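Local coordinates for putative ADP-Ribosyltransferase Scabin (Streptomyces scabiei 87.22, PDB 5EWY), which probably transfers ADP-ribose from NAD+ to DNA, as a mono-ADP-ribosyltransferase toxin of a plant-pathogenic bacterium, at residues His153-Ala156 against Asp157-Glu160; Asp121-Leu124 against Tyr125-Trp128; Val161-Pro164 against Gly165-Thr169. All coordinates share one frame; numbering follows the deposited sequence.

In the fold
Interactions 1 and 2, their centres 12 Å apart, meet at the inhibitor 5TQ: W128 and Q158 lie side by side over one face of its rings, while E160 approaches the fluorinated end from the other side. They also touch directly: Q158 NE2 packs 3.3 Å from W128 CZ2, and V159 CG2 lies 3.7 Å from D121 CB. R77 and S78 hydrogen-bond the ligand from strand 75-79. Interaction 3 carries on from interaction 1, because strand 160-164 starts at E160. Its centre is 18 Å from each of the others. The I167 side chain is about 10 Å from the ligand, so interaction 3 does not touch it; it packs near the centre of the chain.

Interaction 1 of 3, residues His153-Ala156 against Asp157-Glu160; sequences HKWA and DQVE. With 5TQ (4-(8-fluoranyl-6-oxidanylidene-1,3,4,5-tetrahydrobenzo[c][1,6]naphthyridin-2-yl)butanoic acid), chain B.
W155 and Q158 meet on a slant where the chain leaves a type I turn. The carboxamide oxygen OE1 of Q158 comes to 3.5 Å from CB of W155, while CG of Q158 lies 4.2 Å from the indole atom CE3. Indole and amide planes are 45° apart, so the two groups lean together without stacking. Glutamine suits the place because its extended chain offers hydrocarbon to W155 and still carries the amide to the ligand, with Q158 CD 3.7 Å from C03 of 5TQ. E160 approaches the same fluorinated ring: its CG stands anti to the backbone N (chi1 -177°), 3.4 Å from the fluorine F20, and the chain runs straight on to set the carboxylate carbon CD of E160 3.5 Å from C03. S117 holds E160 through a hydrogen bond to OE2.

Two backbone bonds hold the turn that carries these side chains. Q158 N donates to W155 O at 3.0 Å and V159 N to A156 O at 3.1 Å, forming a short 3-10 turn. The small A156 directs its methyl away from the residues that follow, and N146 also grips the A156 oxygen. Polar D157 suits the water-lined surface, where one water joins its backbone N to K154 O. V159, with positive phi (40°), swings the chain out of the turn into strand 160-164. The sequence Q158-V159-E160 fits the Q-x-E signature closing the ARTT loop of mono-ADP-ribosyltransferases, a loop that in this family carries the residues for target recognition and catalysis to the NAD+ pocket.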
loop_
_atom_site.group_PDB
_atom_site.type_symbol
_atom_site.label_atom_id
_atom_site.label_comp_id
_atom_site.label_asym_id
_atom_site.label_seq_id
_atom_site.Cartn_x
_atom_site.Cartn_y
_atom_site.Cartn_z
ATOM N N HIS A 153 -13.343 -12.249 -6.549
ATOM C CA HIS A 153 -12.494 -13.194 -5.848
ATOM C C HIS A 153 -12.696 -13.072 -4.341
ATOM O O HIS A 153 -13.311 -12.126 -3.832
ATOM C CB HIS A 153 -11.029 -12.973 -6.223
ATOM C CG HIS A 153 -10.500 -11.636 -5.820
ATOM N ND1 HIS A 153 -9.840 -11.414 -4.631
ATOM C CD2 HIS A 153 -10.559 -10.437 -6.448
ATOM C CE1 HIS A 153 -9.501 -10.139 -4.550
ATOM N NE2 HIS A 153 -9.917 -9.529 -5.647
ATOM N N LYS A 154 -12.165 -14.070 -3.628
ATOM C CA LYS A 154 -12.449 -14.235 -2.209
ATOM C C LYS A 154 -12.155 -12.972 -1.414
ATOM O O LYS A 154 -12.850 -12.669 -0.440
ATOM C CB LYS A 154 -11.614 -15.396 -1.672
ATOM C CG LYS A 154 -11.864 -15.717 -0.222
ATOM C CD LYS A 154 -11.480 -17.157 0.111
ATOM C CE LYS A 154 -10.008 -17.446 -0.168
ATOM N NZ LYS A 154 -9.649 -18.880 0.088
ATOM N N TRP A 155 -11.099 -12.254 -1.781
ATOM C CA TRP A 155 -10.606 -11.129 -0.995
ATOM C C TRP A 155 -10.931 -9.780 -1.623
ATOM O O TRP A 155 -10.278 -8.771 -1.315
ATOM C CB TRP A 155 -9.104 -11.297 -0.767
ATOM C CG TRP A 155 -8.840 -12.504 0.072
ATOM C CD1 TRP A 155 -8.209 -13.637 -0.302
ATOM C CD2 TRP A 155 -9.259 -12.698 1.425
ATOM N NE1 TRP A 155 -8.192 -14.546 0.744
ATOM C CE2 TRP A 155 -8.815 -13.974 1.823
ATOM C CE3 TRP A 155 -9.942 -11.898 2.352
ATOM C CZ2 TRP A 155 -9.057 -14.482 3.094
ATOM C CZ3 TRP A 155 -10.173 -12.402 3.619
ATOM C CH2 TRP A 155 -9.733 -13.683 3.978
ATOM N N ALA A 156 -11.964 -9.728 -2.463
ATOM C CA ALA A 156 -12.277 -8.465 -3.125
ATOM C C ALA A 156 -12.644 -7.389 -2.122
ATOM O O ALA A 156 -12.441 -6.203 -2.404
ATOM C CB ALA A 156 -13.422 -8.659 -4.117
ATOM N N ASP A 157 -13.173 -7.774 -0.954
ATOM C CA ASP A 157 -13.570 -6.737 -0.007
ATOM C C ASP A 157 -12.379 -6.079 0.673
ATOM O O ASP A 157 -12.582 -5.115 1.420
ATOM C CB ASP A 157 -14.564 -7.273 1.033
ATOM C CG ASP A 157 -15.991 -7.362 0.498
ATOM O OD1 ASP A 157 -16.328 -6.659 -0.482
ATOM O OD2 ASP A 157 -16.786 -8.132 1.074
ATOM N N GLN A 158 -11.153 -6.494 0.366
ATOM C CA GLN A 158 -9.988 -5.786 0.860
ATOM C C GLN A 158 -9.649 -4.551 0.031
ATOM O O GLN A 158 -8.786 -3.765 0.445
ATOM C CB GLN A 158 -8.760 -6.685 0.844
ATOM C CG GLN A 158 -8.818 -7.904 1.716
ATOM C CD GLN A 158 -7.465 -8.596 1.729
ATOM O OE1 GLN A 158 -6.904 -8.956 0.661
ATOM N NE2 GLN A 158 -6.918 -8.762 2.916
ATOM N N VAL A 159 -10.265 -4.402 -1.147
ATOM C CA VAL A 159 -10.072 -3.249 -2.028
ATOM C C VAL A 159 -8.602 -2.827 -2.064
ATOM O O VAL A 159 -8.225 -1.680 -1.755
ATOM C CB VAL A 159 -11.073 -2.108 -1.756
ATOM C CG1 VAL A 159 -12.478 -2.556 -2.074
ATOM C CG2 VAL A 159 -10.974 -1.587 -0.331
ATOM N N GLU A 160 -7.771 -3.760 -2.501
ATOM C CA GLU A 160 -6.323 -3.693 -2.391
ATOM C C GLU A 160 -5.719 -2.916 -3.553
ATOM O O GLU A 160 -6.195 -2.976 -4.692
ATOM C CB GLU A 160 -5.748 -5.111 -2.367
ATOM C CG GLU A 160 -4.262 -5.149 -2.178
ATOM C CD GLU A 160 -3.703 -6.538 -2.092
ATOM O OE1 GLU A 160 -4.500 -7.488 -1.955
ATOM O OE2 GLU A 160 -2.459 -6.652 -2.163
HETATM N N12 5TQ B . -0.249 -8.870 4.924
HETATM C C13 5TQ B . 0.153 -8.149 5.970
HETATM C C15 5TQ B . 0.261 -10.265 4.731
HETATM C C17 5TQ B . 2.742 -10.244 4.171
HETATM C C01 5TQ B . -4.188 -4.694 2.728
HETATM C C02 5TQ B . -4.685 -5.424 1.657
HETATM C C03 5TQ B . -4.239 -6.716 1.403
HETATM C C04 5TQ B . -3.266 -7.278 2.218
HETATM C C05 5TQ B . -2.759 -6.569 3.325
HETATM C C06 5TQ B . -3.221 -5.262 3.559
HETATM C C07 5TQ B . -2.717 -4.519 4.708
HETATM C C08 5TQ B . -1.751 -7.130 4.194
HETATM C C09 5TQ B . -1.306 -6.326 5.281
HETATM N N10 5TQ B . -1.771 -5.070 5.491
HETATM C C11 5TQ B . -1.200 -8.413 4.076
HETATM C C14 5TQ B . -0.295 -6.883 6.162
HETATM C C16 5TQ B . 1.679 -10.546 5.209
HETATM C C18 5TQ B . 3.156 -8.787 4.213
HETATM O O19 5TQ B . -3.126 -3.353 4.946
HETATM F F20 5TQ B . -5.617 -4.877 0.875
HETATM O O21 5TQ B . 4.380 -8.496 4.170
HETATM O O22 5TQ B . 2.284 -7.903 4.295
HETATM O O HOH W 1 -13.966 -10.485 -0.280
HETATM O O HOH W 2 -8.838 -6.375 -3.305
HETATM O O HOH W 3 -15.465 -5.108 -2.981
#

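Interaction 2 of 3, residues Asp121-Leu124 against Tyr125-Trp128; sequences DHDL and YKTW. With 5TQ (4-(8-fluoranyl-6-oxidanylidene-1,3,4,5-tetrahydrobenzo[c][1,6]naphthyridin-2-yl)butanoic acid), chain B.
The carbonyl of L124 is gripped twice by T127: the hydroxyl OG1 donates to L124 O at 2.9 Å, lying in the carbonyl plane, while the backbone N of T127 reaches the same oxygen from above that plane. Threonine suits this spot because OG1, set between its backbone N and carbonyl carbon (chi1 73°), turns back onto the 3-10 turn. K126 N likewise donates to D123 O. Ahead of the turn, D121 OD1 accepts from D123 N in an Asx turn. H122 ND1 donates to D123 OD1 at 2.8 Å; the acceptor lies almost in the imidazole plane, but the donor meets the carboxylate from above its plane. K126 NZ donates to Y125 OH and also binds the R183 carbonyl.

Apolar packing faces the pocket. L124 CG sits 4.2 Å from W128 CD1, L124 CD2 reaches the inhibitor, and one face of the W128 indole covers the fused rings, with CZ2 3.3 Å from C05 of 5TQ. This turn, following strand 115-119, probably corresponds to the phosphate-nicotinamide loop of related toxins.

In the aromatic pair, the Y125 ring directs its edge toward the H122 face, planes at 87° and centroids 6.0 Å apart.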
loop_
_atom_site.group_PDB
_atom_site.type_symbol
_atom_site.label_atom_id
_atom_site.label_comp_id
_atom_site.label_asym_id
_atom_site.label_seq_id
_atom_site.Cartn_x
_atom_site.Cartn_y
_atom_site.Cartn_z
ATOM N N ASP A 121 -9.359 1.188 1.906
ATOM C CA ASP A 121 -10.272 1.177 3.055
ATOM C C ASP A 121 -9.524 1.527 4.338
ATOM O O ASP A 121 -8.742 0.707 4.865
ATOM C CB ASP A 121 -10.890 -0.218 3.149
ATOM C CG ASP A 121 -11.895 -0.356 4.259
ATOM O OD1 ASP A 121 -12.171 0.617 4.978
ATOM O OD2 ASP A 121 -12.420 -1.500 4.405
ATOM N N HIS A 122 -9.793 2.725 4.859
ATOM C CA HIS A 122 -9.224 3.167 6.123
ATOM C C HIS A 122 -9.396 2.142 7.234
ATOM O O HIS A 122 -8.531 2.044 8.122
ATOM C CB HIS A 122 -9.870 4.492 6.514
ATOM C CG HIS A 122 -9.479 4.953 7.883
ATOM N ND1 HIS A 122 -10.145 4.556 9.021
ATOM C CD2 HIS A 122 -8.436 5.710 8.304
ATOM C CE1 HIS A 122 -9.547 5.064 10.080
ATOM N NE2 HIS A 122 -8.507 5.770 9.678
ATOM N N ASP A 123 -10.517 1.438 7.238
ATOM C CA ASP A 123 -10.909 0.553 8.338
ATOM C C ASP A 123 -10.459 -0.899 8.183
ATOM O O ASP A 123 -10.817 -1.727 9.024
ATOM C CB ASP A 123 -12.427 0.582 8.521
ATOM C CG ASP A 123 -12.931 1.931 8.909
ATOM O OD1 ASP A 123 -12.209 2.697 9.566
ATOM O OD2 ASP A 123 -14.065 2.219 8.515
ATOM N N LEU A 124 -9.713 -1.236 7.135
ATOM C CA LEU A 124 -9.369 -2.636 6.950
ATOM C C LEU A 124 -8.504 -3.131 8.095
ATOM O O LEU A 124 -8.466 -4.340 8.371
ATOM C CB LEU A 124 -8.674 -2.836 5.598
ATOM C CG LEU A 124 -8.550 -4.330 5.192
ATOM C CD1 LEU A 124 -9.899 -4.856 4.832
ATOM C CD2 LEU A 124 -7.642 -4.430 4.010
ATOM N N TYR A 125 -7.807 -2.241 8.778
ATOM C CA TYR A 125 -6.992 -2.627 9.926
ATOM C C TYR A 125 -7.798 -3.406 10.956
ATOM O O TYR A 125 -7.232 -4.233 11.684
ATOM C CB TYR A 125 -6.352 -1.381 10.582
ATOM C CG TYR A 125 -7.304 -0.540 11.401
ATOM C CD1 TYR A 125 -7.504 -0.772 12.749
ATOM C CD2 TYR A 125 -7.983 0.524 10.820
ATOM C CE1 TYR A 125 -8.385 -0.006 13.476
ATOM C CE2 TYR A 125 -8.862 1.293 11.544
ATOM C CZ TYR A 125 -9.043 1.044 12.877
ATOM O OH TYR A 125 -9.932 1.744 13.652
ATOM N N LYS A 126 -9.114 -3.184 11.025
ATOM C CA LYS A 126 -9.950 -3.873 12.001
ATOM C C LYS A 126 -10.031 -5.367 11.728
ATOM O O LYS A 126 -10.414 -6.121 12.631
ATOM C CB LYS A 126 -11.358 -3.266 12.003
ATOM C CG LYS A 126 -11.392 -1.795 12.407
ATOM C CD LYS A 126 -12.808 -1.277 12.418
ATOM C CE LYS A 126 -12.841 0.188 12.859
ATOM N NZ LYS A 126 -12.617 0.313 14.315
ATOM N N THR A 127 -9.697 -5.804 10.506
ATOM C CA THR A 127 -9.728 -7.222 10.173
ATOM C C THR A 127 -8.401 -7.909 10.402
ATOM O O THR A 127 -8.361 -9.141 10.336
ATOM C CB THR A 127 -10.126 -7.443 8.705
ATOM O OG1 THR A 127 -9.059 -7.076 7.815
ATOM C CG2 THR A 127 -11.384 -6.711 8.356
ATOM N N TRP A 128 -7.329 -7.154 10.604
ATOM C CA TRP A 128 -5.988 -7.708 10.730
ATOM C C TRP A 128 -5.662 -7.798 12.212
ATOM O O TRP A 128 -5.337 -6.789 12.847
ATOM C CB TRP A 128 -4.983 -6.823 10.005
ATOM C CG TRP A 128 -5.088 -6.892 8.526
ATOM C CD1 TRP A 128 -5.603 -5.947 7.688
ATOM C CD2 TRP A 128 -4.667 -7.969 7.698
ATOM N NE1 TRP A 128 -5.527 -6.379 6.384
ATOM C CE2 TRP A 128 -4.945 -7.616 6.365
ATOM C CE3 TRP A 128 -4.068 -9.205 7.956
ATOM C CZ2 TRP A 128 -4.657 -8.458 5.299
ATOM C CZ3 TRP A 128 -3.779 -10.035 6.894
ATOM C CH2 TRP A 128 -4.064 -9.655 5.586
HETATM N N12 5TQ B . -0.249 -8.870 4.924
HETATM C C13 5TQ B . 0.153 -8.149 5.970
HETATM C C15 5TQ B . 0.261 -10.265 4.731
HETATM C C17 5TQ B . 2.742 -10.244 4.171
HETATM C C01 5TQ B . -4.188 -4.694 2.728
HETATM C C02 5TQ B . -4.685 -5.424 1.657
HETATM C C03 5TQ B . -4.239 -6.716 1.403
HETATM C C04 5TQ B . -3.266 -7.278 2.218
HETATM C C05 5TQ B . -2.759 -6.569 3.325
HETATM C C06 5TQ B . -3.221 -5.262 3.559
HETATM C C07 5TQ B . -2.717 -4.519 4.708
HETATM C C08 5TQ B . -1.751 -7.130 4.194
HETATM C C09 5TQ B . -1.306 -6.326 5.281
HETATM N N10 5TQ B . -1.771 -5.070 5.491
HETATM C C11 5TQ B . -1.200 -8.413 4.076
HETATM C C14 5TQ B . -0.295 -6.883 6.162
HETATM C C16 5TQ B . 1.679 -10.546 5.209
HETATM C C18 5TQ B . 3.156 -8.787 4.213
HETATM O O19 5TQ B . -3.126 -3.353 4.946
HETATM F F20 5TQ B . -5.617 -4.877 0.875
HETATM O O21 5TQ B . 4.380 -8.496 4.170
HETATM O O22 5TQ B . 2.284 -7.903 4.295
HETATM O O HOH W 4 -6.486 -0.110 7.074
HETATM O O HOH W 5 -11.151 4.036 12.581
#

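Interaction 3 of 3, residues Val161-Pro164 against Gly165-Thr169; sequences VAFP and GGIRT
F163 and I167 form the tight part of this contact, their side chains angled across each other where strand 160-164 gives way to a loop. I167 CG1 presses to 3.6 Å from F163 CG, and its CD1 methyl lies 4.1 Å from the centroid of the F163 ring, 30° off the normal, an off-centre CH-pi contact. With I167 CG1 anti to its own carbonyl carbon (chi1 -53°) and the chain extended beyond, CG1 rests against F163 CB and CG, and CD1 lies over CG and CD2. An isoleucine suits this place because its slim ethyl arm can lie along the phenyl ring, and both residues also pack on T118 of strand 115-119.

Between them the chain reverses in a type II beta turn from F163 to G166, closed by G166 N donating to F163 O at 3.0 Å. P164 at the second position has its phi already fixed by the ring, and G165 at the third takes positive phi (83°), where a side chain would run into the P164 carbonyl. This is the classic proline-glycine pairing. The turn ends the central strand of the three-stranded sheet and sends the chain on toward strand 172-179 in the second sheet of the ADP-ribosyltransferase core.

At the edge of the F163 ring, direct packing gives way to a water that donates to P164 O at 2.8 Å and to G166 O at 2.9 Å, in a contact whose touching residues are all buried. Beyond I167 the chain parts from the strand: R168 pairs with E170, and T169 OG1 bonds F87 O.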
loop_
_atom_site.group_PDB
_atom_site.type_symbol
_atom_site.label_atom_id
_atom_site.label_comp_id
_atom_site.label_asym_id
_atom_site.label_seq_id
_atom_site.Cartn_x
_atom_site.Cartn_y
_atom_site.Cartn_z
ATOM N N VAL A 161 -4.637 -2.218 -3.244
ATOM C CA VAL A 161 -3.740 -1.615 -4.221
ATOM C C VAL A 161 -2.353 -2.179 -3.919
ATOM O O VAL A 161 -1.832 -2.035 -2.798
ATOM C CB VAL A 161 -3.756 -0.078 -4.150
ATOM C CG1 VAL A 161 -2.743 0.527 -5.136
ATOM C CG2 VAL A 161 -5.163 0.479 -4.419
ATOM N N ALA A 162 -1.755 -2.832 -4.912
ATOM C CA ALA A 162 -0.474 -3.506 -4.738
ATOM C C ALA A 162 0.643 -2.676 -5.357
ATOM O O ALA A 162 0.616 -2.388 -6.562
ATOM C CB ALA A 162 -0.507 -4.872 -5.406
ATOM N N PHE A 163 1.640 -2.315 -4.547
ATOM C CA PHE A 163 2.726 -1.460 -5.008
ATOM C C PHE A 163 3.928 -2.294 -5.426
ATOM O O PHE A 163 4.639 -2.831 -4.558
ATOM C CB PHE A 163 3.120 -0.431 -3.943
ATOM C CG PHE A 163 2.204 0.745 -3.937
ATOM C CD1 PHE A 163 2.451 1.837 -4.751
ATOM C CD2 PHE A 163 1.028 0.717 -3.199
ATOM C CE1 PHE A 163 1.569 2.900 -4.795
ATOM C CE2 PHE A 163 0.135 1.764 -3.240
ATOM C CZ PHE A 163 0.396 2.859 -4.039
ATOM N N PRO A 164 4.192 -2.467 -6.721
ATOM C CA PRO A 164 5.382 -3.232 -7.133
ATOM C C PRO A 164 6.647 -2.464 -6.789
ATOM O O PRO A 164 6.789 -1.289 -7.140
ATOM C CB PRO A 164 5.214 -3.391 -8.648
ATOM C CG PRO A 164 3.818 -2.906 -8.966
ATOM C CD PRO A 164 3.470 -1.921 -7.878
ATOM N N GLY A 165 7.554 -3.117 -6.078
ATOM C CA GLY A 165 8.734 -2.461 -5.573
ATOM C C GLY A 165 8.512 -1.728 -4.276
ATOM O O GLY A 165 9.449 -1.095 -3.773
ATOM N N GLY A 166 7.313 -1.809 -3.714
ATOM C CA GLY A 166 7.014 -1.135 -2.468
ATOM C C GLY A 166 6.887 0.364 -2.620
ATOM O O GLY A 166 6.508 0.880 -3.672
ATOM N N ILE A 167 7.156 1.054 -1.514
ATOM C CA ILE A 167 6.766 2.455 -1.336
ATOM C C ILE A 167 7.855 3.164 -0.549
ATOM O O ILE A 167 8.125 2.806 0.608
ATOM C CB ILE A 167 5.443 2.568 -0.564
ATOM C CG1 ILE A 167 4.335 1.716 -1.204
ATOM C CG2 ILE A 167 5.009 4.046 -0.471
ATOM C CD1 ILE A 167 3.120 1.596 -0.327
ATOM N N ARG A 168 8.447 4.202 -1.148
ATOM C CA ARG A 168 9.466 4.990 -0.467
ATOM C C ARG A 168 8.867 5.751 0.710
ATOM O O ARG A 168 7.689 6.115 0.712
ATOM C CB ARG A 168 10.096 5.999 -1.436
ATOM C CG ARG A 168 10.979 5.362 -2.493
ATOM C CD ARG A 168 11.962 6.361 -3.080
ATOM N NE ARG A 168 11.302 7.383 -3.889
ATOM C CZ ARG A 168 10.816 7.179 -5.111
ATOM N NH1 ARG A 168 10.896 5.979 -5.673
ATOM N NH2 ARG A 168 10.241 8.177 -5.773
ATOM N N THR A 169 9.723 6.065 1.684
ATOM C CA THR A 169 9.243 6.717 2.899
ATOM C C THR A 169 8.633 8.092 2.616
ATOM O O THR A 169 7.707 8.500 3.331
ATOM C CB THR A 169 10.369 6.833 3.934
ATOM O OG1 THR A 169 9.853 7.451 5.122
ATOM C CG2 THR A 169 11.549 7.653 3.393
HETATM O O HOH W 6 5.507 1.046 -6.438
#